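Local coordinates for USG-1 protein homolog (Pseudomonas aeruginosa, PDB 2HJS) that probably acts as an NAD(P)-dependent dehydrogenase of the aspartate-semialdehyde dehydrogenase family, though its own reaction is not established, at residues 7-19 with 64-76. Residues are numbered along the deposited sequence; the frame is centred on the assembly and turned at random.
Sequences LNVAVVGATGSVG and FDFSSVGLAFFAA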
loop_
_atom_site.group_PDB
_atom_site.type_symbol
_atom_site.label_atom_id
_atom_site.label_comp_id
_atom_site.label_asym_id
_atom_site.label_seq_id
_atom_site.Cartn_x
_atom_site.Cartn_y
_atom_site.Cartn_z
ATOM N N LEU A 7 42.445 7.567 -9.991
ATOM C CA LEU A 7 41.032 7.581 -10.388
ATOM C C LEU A 7 40.291 8.850 -9.966
ATOM O O LEU A 7 40.075 9.070 -8.789
ATOM C CB LEU A 7 40.301 6.342 -9.870
ATOM C CG LEU A 7 38.782 6.336 -10.071
ATOM C CD1 LEU A 7 38.375 6.345 -11.541
ATOM C CD2 LEU A 7 38.238 5.143 -9.388
ATOM N N ASN A 8 39.889 9.670 -10.945
ATOM C CA ASN A 8 39.177 10.890 -10.656
ATOM C C ASN A 8 37.741 10.728 -10.927
ATOM O O ASN A 8 37.330 10.104 -11.924
ATOM C CB ASN A 8 39.716 12.050 -11.473
ATOM C CG ASN A 8 41.136 12.400 -11.101
ATOM O OD1 ASN A 8 41.544 12.266 -9.959
ATOM N ND2 ASN A 8 41.891 12.837 -12.068
ATOM N N VAL A 9 36.958 11.280 -10.006
ATOM C CA VAL A 9 35.573 11.002 -9.970
ATOM C C VAL A 9 34.863 12.341 -10.030
ATOM O O VAL A 9 35.310 13.323 -9.420
ATOM C CB VAL A 9 35.241 10.209 -8.688
ATOM C CG1 VAL A 9 33.763 10.046 -8.524
ATOM C CG2 VAL A 9 35.945 8.846 -8.720
ATOM N N ALA A 10 33.799 12.384 -10.816
ATOM C CA ALA A 10 32.834 13.472 -10.787
ATOM C C ALA A 10 31.526 12.939 -10.207
ATOM O O ALA A 10 31.159 11.807 -10.486
ATOM C CB ALA A 10 32.590 13.992 -12.189
ATOM N N VAL A 11 30.837 13.746 -9.403
ATOM C CA VAL A 11 29.446 13.460 -9.024
ATOM C C VAL A 11 28.563 14.594 -9.532
ATOM O O VAL A 11 28.613 15.716 -9.024
ATOM C CB VAL A 11 29.245 13.244 -7.499
ATOM C CG1 VAL A 11 27.751 13.018 -7.152
ATOM C CG2 VAL A 11 30.105 12.071 -6.999
ATOM N N VAL A 12 27.765 14.264 -10.544
ATOM C CA VAL A 12 26.823 15.177 -11.182
ATOM C C VAL A 12 25.514 15.094 -10.429
ATOM O O VAL A 12 24.998 14.000 -10.190
ATOM C CB VAL A 12 26.683 14.820 -12.678
ATOM C CG1 VAL A 12 25.680 15.719 -13.362
ATOM C CG2 VAL A 12 28.062 14.972 -13.372
ATOM N N GLY A 13 25.017 16.246 -9.990
ATOM C CA GLY A 13 23.804 16.330 -9.167
ATOM C C GLY A 13 24.110 16.174 -7.689
ATOM O O GLY A 13 23.308 15.658 -6.918
ATOM N N ALA A 14 25.270 16.676 -7.292
ATOM C CA ALA A 14 25.837 16.425 -5.981
ATOM C C ALA A 14 24.998 17.029 -4.869
ATOM O O ALA A 14 25.062 16.566 -3.742
ATOM C CB ALA A 14 27.279 16.956 -5.915
ATOM N N THR A 15 24.221 18.062 -5.181
ATOM C CA THR A 15 23.444 18.787 -4.166
ATOM C C THR A 15 22.034 18.191 -4.009
ATOM O O THR A 15 21.287 18.571 -3.123
ATOM C CB THR A 15 23.324 20.281 -4.515
ATOM O OG1 THR A 15 22.696 20.406 -5.791
ATOM C CG2 THR A 15 24.699 20.935 -4.593
ATOM N N GLY A 16 21.670 17.255 -4.867
ATOM C CA GLY A 16 20.389 16.569 -4.700
ATOM C C GLY A 16 20.467 15.565 -3.574
ATOM O O GLY A 16 21.553 15.243 -3.071
ATOM N N SER A 17 19.327 15.023 -3.181
ATOM C CA SER A 17 19.328 14.153 -2.021
ATOM C C SER A 17 20.085 12.847 -2.312
ATOM O O SER A 17 20.892 12.399 -1.494
ATOM C CB SER A 17 17.905 13.936 -1.518
ATOM O OG SER A 17 17.132 13.417 -2.566
ATOM N N VAL A 18 19.884 12.268 -3.495
ATOM C CA VAL A 18 20.653 11.071 -3.872
ATOM C C VAL A 18 22.143 11.408 -4.090
ATOM O O VAL A 18 23.011 10.668 -3.645
ATOM C CB VAL A 18 20.081 10.357 -5.118
ATOM C CG1 VAL A 18 21.015 9.260 -5.549
ATOM C CG2 VAL A 18 18.665 9.793 -4.810
ATOM N N GLY A 19 22.430 12.534 -4.747
ATOM C CA GLY A 19 23.816 12.947 -4.973
ATOM C C GLY A 19 24.573 13.129 -3.677
ATOM O O GLY A 19 25.706 12.670 -3.546
ATOM N N PHE A 64 32.028 21.920 -17.187
ATOM C CA PHE A 64 33.000 20.908 -16.739
ATOM C C PHE A 64 33.673 20.118 -17.854
ATOM O O PHE A 64 33.002 19.698 -18.803
ATOM C CB PHE A 64 32.344 19.936 -15.740
ATOM C CG PHE A 64 33.321 18.998 -15.061
ATOM C CD1 PHE A 64 34.196 19.468 -14.076
ATOM C CD2 PHE A 64 33.356 17.637 -15.395
ATOM C CE1 PHE A 64 35.088 18.604 -13.433
ATOM C CE2 PHE A 64 34.245 16.766 -14.754
ATOM C CZ PHE A 64 35.122 17.260 -13.777
ATOM N N ASP A 65 34.988 19.901 -17.703
ATOM C CA ASP A 65 35.791 19.075 -18.617
ATOM C C ASP A 65 35.854 17.632 -18.137
ATOM O O ASP A 65 36.652 17.307 -17.239
ATOM C CB ASP A 65 37.224 19.650 -18.746
ATOM C CG ASP A 65 38.098 18.892 -19.774
ATOM O OD1 ASP A 65 37.599 18.050 -20.555
ATOM O OD2 ASP A 65 39.325 19.148 -19.794
ATOM N N PHE A 66 35.012 16.774 -18.740
ATOM C CA PHE A 66 34.905 15.360 -18.350
ATOM C C PHE A 66 36.135 14.518 -18.729
ATOM O O PHE A 66 36.315 13.404 -18.230
ATOM C CB PHE A 66 33.619 14.718 -18.911
ATOM C CG PHE A 66 32.367 15.038 -18.120
ATOM C CD1 PHE A 66 32.053 14.320 -16.959
ATOM C CD2 PHE A 66 31.489 16.036 -18.545
ATOM C CE1 PHE A 66 30.878 14.593 -16.216
ATOM C CE2 PHE A 66 30.306 16.327 -17.817
ATOM C CZ PHE A 66 30.002 15.598 -16.645
ATOM N N SER A 67 37.000 15.040 -19.597
ATOM C CA SER A 67 38.268 14.353 -19.830
ATOM C C SER A 67 39.136 14.329 -18.548
ATOM O O SER A 67 40.061 13.495 -18.417
ATOM C CB SER A 67 39.025 14.931 -21.042
ATOM O OG SER A 67 39.402 16.273 -20.801
ATOM N N SER A 68 38.823 15.199 -17.583
ATOM C CA SER A 68 39.635 15.287 -16.361
ATOM C C SER A 68 39.337 14.164 -15.367
ATOM O O SER A 68 40.099 13.948 -14.411
ATOM C CB SER A 68 39.412 16.625 -15.669
ATOM O OG SER A 68 38.089 16.681 -15.160
ATOM N N VAL A 69 38.197 13.479 -15.579
ATOM C CA VAL A 69 37.842 12.406 -14.685
ATOM C C VAL A 69 37.823 11.062 -15.429
ATOM O O VAL A 69 37.668 10.986 -16.686
ATOM C CB VAL A 69 36.500 12.716 -13.899
ATOM C CG1 VAL A 69 36.742 13.823 -12.904
ATOM C CG2 VAL A 69 35.361 13.141 -14.835
ATOM N N GLY A 70 37.977 9.995 -14.649
ATOM C CA GLY A 70 37.891 8.634 -15.167
ATOM C C GLY A 70 36.557 7.929 -14.908
ATOM O O GLY A 70 36.243 6.951 -15.582
ATOM N N LEU A 71 35.791 8.396 -13.919
ATOM C CA LEU A 71 34.465 7.855 -13.576
ATOM C C LEU A 71 33.502 8.987 -13.144
ATOM O O LEU A 71 33.935 9.913 -12.443
ATOM C CB LEU A 71 34.571 6.811 -12.440
ATOM C CG LEU A 71 33.282 6.153 -11.874
ATOM C CD1 LEU A 71 32.507 5.322 -12.944
ATOM C CD2 LEU A 71 33.630 5.253 -10.684
ATOM N N ALA A 72 32.211 8.906 -13.558
ATOM C CA ALA A 72 31.192 9.902 -13.201
ATOM C C ALA A 72 29.902 9.225 -12.758
ATOM O O ALA A 72 29.376 8.340 -13.444
ATOM C CB ALA A 72 30.906 10.859 -14.332
ATOM N N PHE A 73 29.416 9.646 -11.595
ATOM C CA PHE A 73 28.092 9.256 -11.137
ATOM C C PHE A 73 27.136 10.361 -11.523
ATOM O O PHE A 73 27.313 11.505 -11.079
ATOM C CB PHE A 73 28.103 9.101 -9.628
ATOM C CG PHE A 73 28.999 7.993 -9.143
ATOM C CD1 PHE A 73 28.530 6.670 -9.091
ATOM C CD2 PHE A 73 30.307 8.264 -8.729
ATOM C CE1 PHE A 73 29.348 5.634 -8.623
ATOM C CE2 PHE A 73 31.152 7.227 -8.263
ATOM C CZ PHE A 73 30.663 5.909 -8.195
ATOM N N PHE A 74 26.141 10.035 -12.351
ATOM C CA PHE A 74 25.111 10.994 -12.720
ATOM C C PHE A 74 23.879 10.763 -11.838
ATOM O O PHE A 74 23.097 9.847 -12.073
ATOM C CB PHE A 74 24.759 10.877 -14.211
ATOM C CG PHE A 74 25.658 11.673 -15.132
ATOM C CD1 PHE A 74 26.997 11.320 -15.319
ATOM C CD2 PHE A 74 25.156 12.776 -15.829
ATOM C CE1 PHE A 74 27.835 12.077 -16.169
ATOM C CE2 PHE A 74 25.974 13.514 -16.690
ATOM C CZ PHE A 74 27.314 13.171 -16.851
ATOM N N ALA A 75 23.739 11.596 -10.815
ATOM C CA ALA A 75 22.640 11.524 -9.870
ATOM C C ALA A 75 21.784 12.786 -9.980
ATOM O O ALA A 75 21.224 13.252 -8.987
ATOM C CB ALA A 75 23.194 11.366 -8.440
ATOM N N ALA A 76 21.701 13.352 -11.182
ATOM C CA ALA A 76 20.920 14.577 -11.413
ATOM C C ALA A 76 19.618 14.288 -12.179
ATOM O O ALA A 76 19.320 13.141 -12.476
ATOM C CB ALA A 76 21.767 15.607 -12.155
HETATM O O HOH W 1 20.657 13.807 -6.555
#
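Val12 packs against Phe74 and Phe66 where strands 9-12 and 71-74 run parallel, neighbours in the sheet of the NAD-binding domain. Val12 CB lies 4.1 Å from Phe74 CD2. CG1 is anti to the backbone N (chi1 178°) and reaches that ring's CD2 and CE2 as well as the methyl of Ala76. Val12 CG2, beside the backbone N, sits over the centre of the Phe74 ring, 4.0 Å from its centroid, a CH-pi contact. Val12 CG2 also meets the edge of the Phe66 ring, 3.9 Å from Phe66 CZ. Ala10 lies on the same face of the sheet as Val12; its CB touches Val69 CG2 and Phe64 CE2. On the opposite face of the sheet, Val9 CG1 meets the edge of Phe73.

The backbone ladder includes Val12 N to Phe73 O, at 2.8 Å. Asn8 O takes both Gly70 N and Leu71 N. Asn8 ND2 donates to Ser68 O, 3.2 Å away and tilted from the amide plane, while OD1 accepts from Arg35 N.

After the strand, Gly13 begins a type I turn leading to helix 17-28, as in the glycine-rich turn of Rossmann folds. Backbone hydrogen bonds thus join the strands edge to edge, and apolar side chains cover both faces of the pair. A water links the turn and the start of the helix to Ala75, just past strand 71-74, a site consistent with dinucleotide binding.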